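PDB 2WFB: uncharacterized protein orp from Desulfovibrio gigas, which is of unknown function but belongs to the dinitrogenase iron-molybdenum cofactor family and, in its holo form, probably carries a mixed molybdenum-copper sulphide cluster. Local coordinates for residues Q61-A64 with K65-A68; A103-R106 with F107-Q111. All coordinates share one frame; numbering follows the deposited sequence. Where two conformers were deposited one is given.

Interaction 1. Residues Q61-A64 with K65-A68; sequences QVLA and KSGA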
ATOM      1  N   GLN A  61      -1.493 -10.353  -2.197  1.00 19.33           N
ATOM      2  CA  GLN A  61      -0.731 -11.521  -1.735  1.00 20.68           C
ATOM      3  C   GLN A  61       0.730 -11.196  -1.426  1.00 20.36           C
ATOM      4  O   GLN A  61       1.263 -11.687  -0.442  1.00 20.94           O
ATOM      5  CB  GLN A  61      -0.867 -12.702  -2.705  1.00 20.92           C
ATOM      6  CG  GLN A  61      -2.269 -13.320  -2.609  1.00 25.49           C
ATOM      7  CD  GLN A  61      -2.721 -14.067  -3.864  1.00 31.30           C
ATOM      8  OE1 GLN A  61      -1.934 -14.323  -4.779  1.00 34.00           O
ATOM      9  NE2 GLN A  61      -4.006 -14.429  -3.901  1.00 34.03           N
ATOM     10  N   VAL A  62       1.363 -10.346  -2.230  1.00 20.48           N
ATOM     11  CA  VAL A  62       2.696  -9.850  -1.907  1.00 20.34           C
ATOM     12  C   VAL A  62       2.704  -9.141  -0.528  1.00 20.67           C
ATOM     13  O   VAL A  62       3.570  -9.413   0.310  1.00 20.61           O
ATOM     14  CB  VAL A  62       3.246  -8.961  -3.040  1.00 20.40           C
ATOM     15  CG1 VAL A  62       4.519  -8.181  -2.591  1.00 19.85           C
ATOM     16  CG2 VAL A  62       3.570  -9.815  -4.263  1.00 20.33           C
ATOM     17  N   LEU A  63       1.737  -8.255  -0.295  1.00 21.04           N
ATOM     18  CA  LEU A  63       1.589  -7.559   0.984  1.00 21.17           C
ATOM     19  C   LEU A  63       1.272  -8.463   2.178  1.00 21.45           C
ATOM     20  O   LEU A  63       1.768  -8.230   3.261  1.00 21.28           O
ATOM     21  CB  LEU A  63       0.526  -6.453   0.888  1.00 20.90           C
ATOM     22  CG  LEU A  63       0.891  -5.232   0.049  1.00 20.37           C
ATOM     23  CD1 LEU A  63      -0.228  -4.195   0.132  1.00 18.47           C
ATOM     24  CD2 LEU A  63       2.206  -4.630   0.511  1.00 20.93           C
ATOM     25  N   ALA A  64       0.435  -9.476   1.990  1.00 21.73           N
ATOM     26  CA  ALA A  64       0.118 -10.386   3.074  1.00 22.12           C
ATOM     27  C   ALA A  64       1.394 -11.111   3.487  1.00 23.12           C
ATOM     28  O   ALA A  64       1.640 -11.282   4.672  1.00 22.67           O
ATOM     29  CB  ALA A  64      -0.985 -11.366   2.680  1.00 21.94           C
ATOM     30  N   LYS A  65       2.221 -11.481   2.504  1.00 23.99           N
ATOM     31  CA  LYS A  65       3.539 -12.100   2.740  1.00 25.17           C
ATOM     32  C   LYS A  65       4.543 -11.225   3.474  1.00 25.35           C
ATOM     33  O   LYS A  65       5.385 -11.739   4.218  1.00 25.45           O
ATOM     34  CB  LYS A  65       4.153 -12.621   1.428  1.00 25.35           C
ATOM     35  CG  LYS A  65       3.398 -13.845   0.908  1.00 29.00           C
ATOM     36  CD  LYS A  65       3.963 -14.375  -0.403  1.00 34.56           C
ATOM     37  CE  LYS A  65       2.906 -15.194  -1.162  1.00 36.94           C
ATOM     38  NZ  LYS A  65       3.037 -15.034  -2.659  1.00 41.12           N
ATOM     39  N   SER A  66       4.464  -9.911   3.290  1.00 25.05           N
ATOM     40  CA  SER A  66       5.332  -9.012   4.047  1.00 24.97           C
ATOM     41  C   SER A  66       4.800  -8.709   5.468  1.00 24.06           C
ATOM     42  O   SER A  66       5.472  -8.062   6.253  1.00 24.35           O
ATOM     43  CB  SER A  66       5.575  -7.723   3.254  1.00 25.48           C
ATOM     44  OG  SER A  66       4.437  -6.886   3.298  1.00 27.85           O
ATOM     45  N   GLY A  67       3.604  -9.189   5.794  1.00 23.29           N
ATOM     46  CA  GLY A  67       2.984  -8.929   7.093  1.00 22.06           C
ATOM     47  C   GLY A  67       2.446  -7.517   7.322  1.00 21.75           C
ATOM     48  O   GLY A  67       2.293  -7.086   8.466  1.00 21.72           O
ATOM     49  N   ALA A  68       2.148  -6.801   6.240  1.00 20.42           N
ATOM     50  CA  ALA A  68       1.651  -5.419   6.311  1.00 19.07           C
ATOM     51  C   ALA A  68       0.264  -5.375   6.917  1.00 17.74           C
ATOM     52  O   ALA A  68      -0.540  -6.246   6.657  1.00 18.88           O
ATOM     53  CB  ALA A  68       1.627  -4.790   4.899  1.00 19.63           C
TER
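Lys65 and Ser66 are tied back to Gln61 and Val62 by regular helical hydrogen bonds, Lys65 N to Gln61 O at 3.1 Å and Ser66 N to Val62 O at 3.2 Å, the second more bent. One side-chain bond is added: Ser66 OG donates to Leu63 O at 3.0 Å. The hydroxyl is placed for this by a chi1 of 75°, which sets OG between its own backbone N and carbonyl carbon, and it meets the carbonyl from the flank, with a C=O...OG angle of 118°. Leu63 O also takes weak bonds from Ser66 N and Ala68 N, so three donors converge on one carbonyl. The stem of Lys65 makes a van der Waals approach to Gln61 O, with CG 3.3 Å from that oxygen. The apolar contact is between Leu63 CD2 and Ala68 CB, 4.4 Å apart; both residues also pack on Ala8 of strand 6-11. Gly67, at positive phi, turns the chain out of the helix, and Gly67 N reaches Ala64 O at 3.1 Å from above the carbonyl plane. With the weak Ala68-to-Leu63 bond this makes a Schellman motif, which ends helix 55-66 and leads directly into strand 68-72.

Interaction 2. Residues A103-R106 with F107-Q111; sequences AVQR and FLDGQ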
ATOM      1  N   ALA A 103       2.877  10.641   3.494  1.00 13.64           N
ATOM      2  CA  ALA A 103       1.667   9.836   3.625  1.00 13.07           C
ATOM      3  C   ALA A 103       1.640   9.053   4.959  1.00 13.20           C
ATOM      4  O   ALA A 103       0.598   8.951   5.621  1.00 12.29           O
ATOM      5  CB  ALA A 103       1.513   8.887   2.446  1.00 12.64           C
ATOM      6  N   VAL A 104       2.789   8.504   5.344  1.00 13.49           N
ATOM      7  CA  VAL A 104       2.883   7.759   6.590  1.00 14.32           C
ATOM      8  C   VAL A 104       2.646   8.731   7.739  1.00 14.88           C
ATOM      9  O   VAL A 104       1.847   8.436   8.634  1.00 15.14           O
ATOM     10  CB  VAL A 104       4.230   7.048   6.756  1.00 13.86           C
ATOM     11  CG1 VAL A 104       4.387   6.581   8.182  1.00 15.11           C
ATOM     12  CG2 VAL A 104       4.331   5.862   5.790  1.00 13.70           C
ATOM     13  N   GLN A 105       3.295   9.901   7.679  1.00 15.47           N
ATOM     14  CA  GLN A 105       3.068  10.957   8.690  1.00 16.62           C
ATOM     15  C   GLN A 105       1.612  11.411   8.796  1.00 16.46           C
ATOM     16  O   GLN A 105       1.109  11.515   9.918  1.00 16.63           O
ATOM     17  CB  GLN A 105       4.028  12.153   8.520  1.00 16.77           C
ATOM     18  CG  GLN A 105       4.023  13.143   9.701  1.00 20.91           C
ATOM     19  CD  GLN A 105       4.543  12.525  11.006  1.00 25.54           C
ATOM     20  OE1 GLN A 105       3.769  12.238  11.937  1.00 29.21           O
ATOM     21  NE2 GLN A 105       5.851  12.295  11.066  1.00 24.68           N
ATOM     22  N   ARG A 106       0.927  11.679   7.672  1.00 17.00           N
ATOM     23  CA  ARG A 106      -0.523  12.029   7.724  1.00 18.05           C
ATOM     24  C   ARG A 106      -1.365  10.893   8.291  1.00 17.28           C
ATOM     25  O   ARG A 106      -2.309  11.145   9.035  1.00 17.41           O
ATOM     26  CB  ARG A 106      -1.143  12.397   6.366  1.00 18.75           C
ATOM     27  CG  ARG A 106      -0.572  13.627   5.704  1.00 24.94           C
ATOM     28  CD  ARG A 106      -1.624  14.564   5.083  1.00 32.17           C
ATOM     29  NE  ARG A 106      -2.717  13.904   4.372  1.00 35.28           N
ATOM     30  CZ  ARG A 106      -3.253  14.356   3.235  1.00 38.27           C
ATOM     31  NH1 ARG A 106      -2.773  15.452   2.637  1.00 39.35           N
ATOM     32  NH2 ARG A 106      -4.255  13.695   2.664  1.00 39.06           N
ATOM     33  N   PHE A 107      -1.052   9.657   7.902  1.00 16.46           N
ATOM     34  CA  PHE A 107      -1.731   8.491   8.469  1.00 15.90           C
ATOM     35  C   PHE A 107      -1.556   8.425   9.992  1.00 16.27           C
ATOM     36  O   PHE A 107      -2.546   8.304  10.703  1.00 16.37           O
ATOM     37  CB  PHE A 107      -1.274   7.160   7.854  1.00 15.71           C
ATOM     38  CG  PHE A 107      -1.791   5.962   8.610  1.00 14.32           C
ATOM     39  CD1 PHE A 107      -3.141   5.629   8.567  1.00 13.96           C
ATOM     40  CD2 PHE A 107      -0.946   5.214   9.414  1.00 14.57           C
ATOM     41  CE1 PHE A 107      -3.644   4.543   9.299  1.00 14.33           C
ATOM     42  CE2 PHE A 107      -1.437   4.134  10.149  1.00 15.81           C
ATOM     43  CZ  PHE A 107      -2.788   3.802  10.089  1.00 13.06           C
ATOM     44  N   LEU A 108      -0.317   8.485  10.470  1.00 16.01           N
ATOM     45  CA  LEU A 108      -0.032   8.467  11.924  1.00 17.17           C
ATOM     46  C   LEU A 108      -0.672   9.612  12.721  1.00 18.22           C
ATOM     47  O   LEU A 108      -1.048   9.439  13.897  1.00 18.53           O
ATOM     48  CB  LEU A 108       1.471   8.422  12.188  1.00 16.42           C
ATOM     49  CG  LEU A 108       2.130   7.166  11.612  1.00 15.13           C
ATOM     50  CD1 LEU A 108       3.614   7.241  11.830  1.00 17.21           C
ATOM     51  CD2 LEU A 108       1.547   5.873  12.183  1.00 15.98           C
ATOM     52  N   ASP A 109      -0.799  10.760  12.073  1.00 18.10           N
ATOM     53  CA  ASP A 109      -1.410  11.938  12.671  1.00 19.01           C
ATOM     54  C   ASP A 109      -2.938  11.865  12.674  1.00 18.99           C
ATOM     55  O   ASP A 109      -3.574  12.809  13.070  1.00 19.44           O
ATOM     56  CB  ASP A 109      -0.941  13.218  11.936  1.00 18.64           C
ATOM     57  CG  ASP A 109       0.516  13.566  12.213  1.00 20.31           C
ATOM     58  OD1 ASP A 109       1.145  12.905  13.073  1.00 23.27           O
ATOM     59  OD2 ASP A 109       1.059  14.512  11.570  1.00 23.67           O
ATOM     60  N   GLY A 110      -3.531  10.760  12.217  1.00 19.03           N
ATOM     61  CA  GLY A 110      -4.990  10.626  12.205  1.00 18.78           C
ATOM     62  C   GLY A 110      -5.737  11.349  11.096  1.00 19.61           C
ATOM     63  O   GLY A 110      -6.959  11.492  11.169  1.00 19.26           O
ATOM     64  N   GLN A 111      -5.020  11.752  10.046  1.00 19.14           N
ATOM     65  CA  GLN A 111      -5.590  12.543   8.951  0.50 19.68           C
ATOM     66  C   GLN A 111      -6.014  11.693   7.738  1.00 19.98           C
ATOM     67  O   GLN A 111      -6.418  12.239   6.694  1.00 19.63           O
ATOM     68  CB  GLN A 111      -4.582  13.609   8.497  0.50 19.71           C
ATOM     69  CG  GLN A 111      -4.488  14.860   9.358  0.50 21.05           C
ATOM     70  CD  GLN A 111      -3.316  15.756   8.955  0.50 22.47           C
ATOM     71  OE1 GLN A 111      -2.176  15.297   8.819  0.50 21.21           O
ATOM     72  NE2 GLN A 111      -3.594  17.038   8.766  0.50 24.41           N
TER
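Phe107 turns an edge of its ring toward Val104 O, which lies near the ring plane. A chi1 of 170°, which sets CG opposite the backbone N, directs the ring to the sheet, where it touches Ile7 of strand 6-11 and Val70 and Leu72 of strand 68-72; Met114 packs on it too. The guanidinium of Arg106 and the amide of Gln111 are turned 61° apart, and their side chains run roughly at right angles. Arg106 CD comes 3.8 Å from Gln111 OE1, so the aliphatic part of the arginine makes this approach; it holds for one of the two conformers of Gln111 and is to that extent doubtful. The side chains of Gln105 and Asp109 cross obliquely, their planes 35° apart; which end of the amide meets the carboxylate is doubtful.

Val104 and Leu108 lie side by side and point the same way, CG1 of the valine 3.8 Å from CD1 of the leucine; both also pack on Ile7. Along the backbone, Phe107 N bonds to Ala103 O at 2.9 Å, Leu108 N to Val104 O at 2.8 Å and Asp109 N to Gln105 O at 3.0 Å. Beyond them the pattern changes: Gly110 N returns to Phe107 O at 3.0 Å, while Gln111 N reaches back five residues to Arg106 O, also at 3.0 Å. Gly110, at positive phi, stands at the bend between these two bonds. The pair of bonds defines a Schellman motif, here closing the C-terminal end of helix 100-108, whose inner side packs against the central sheet.

Overall arrangement
Interactions 1 and 2 are the C-terminal ends of two helices, 55-66 and 100-108, each finished by a Schellman motif around a glycine. Their centres are 21 Å apart and their nearest atoms about 10 Å, so they do not touch. Strand 6-11 of the mixed sheet connects them: Leu63 and Ala68 of interaction 1 meet Ala8, whereas Val104 of interaction 2 meets the flanking Ile7 and Val9, consistent with helices packed on opposite faces of the sheet. Such a layered alpha/beta arrangement fits the dinitrogenase cofactor family. The protein is in its apo form, and neither contact is known to hold the cluster.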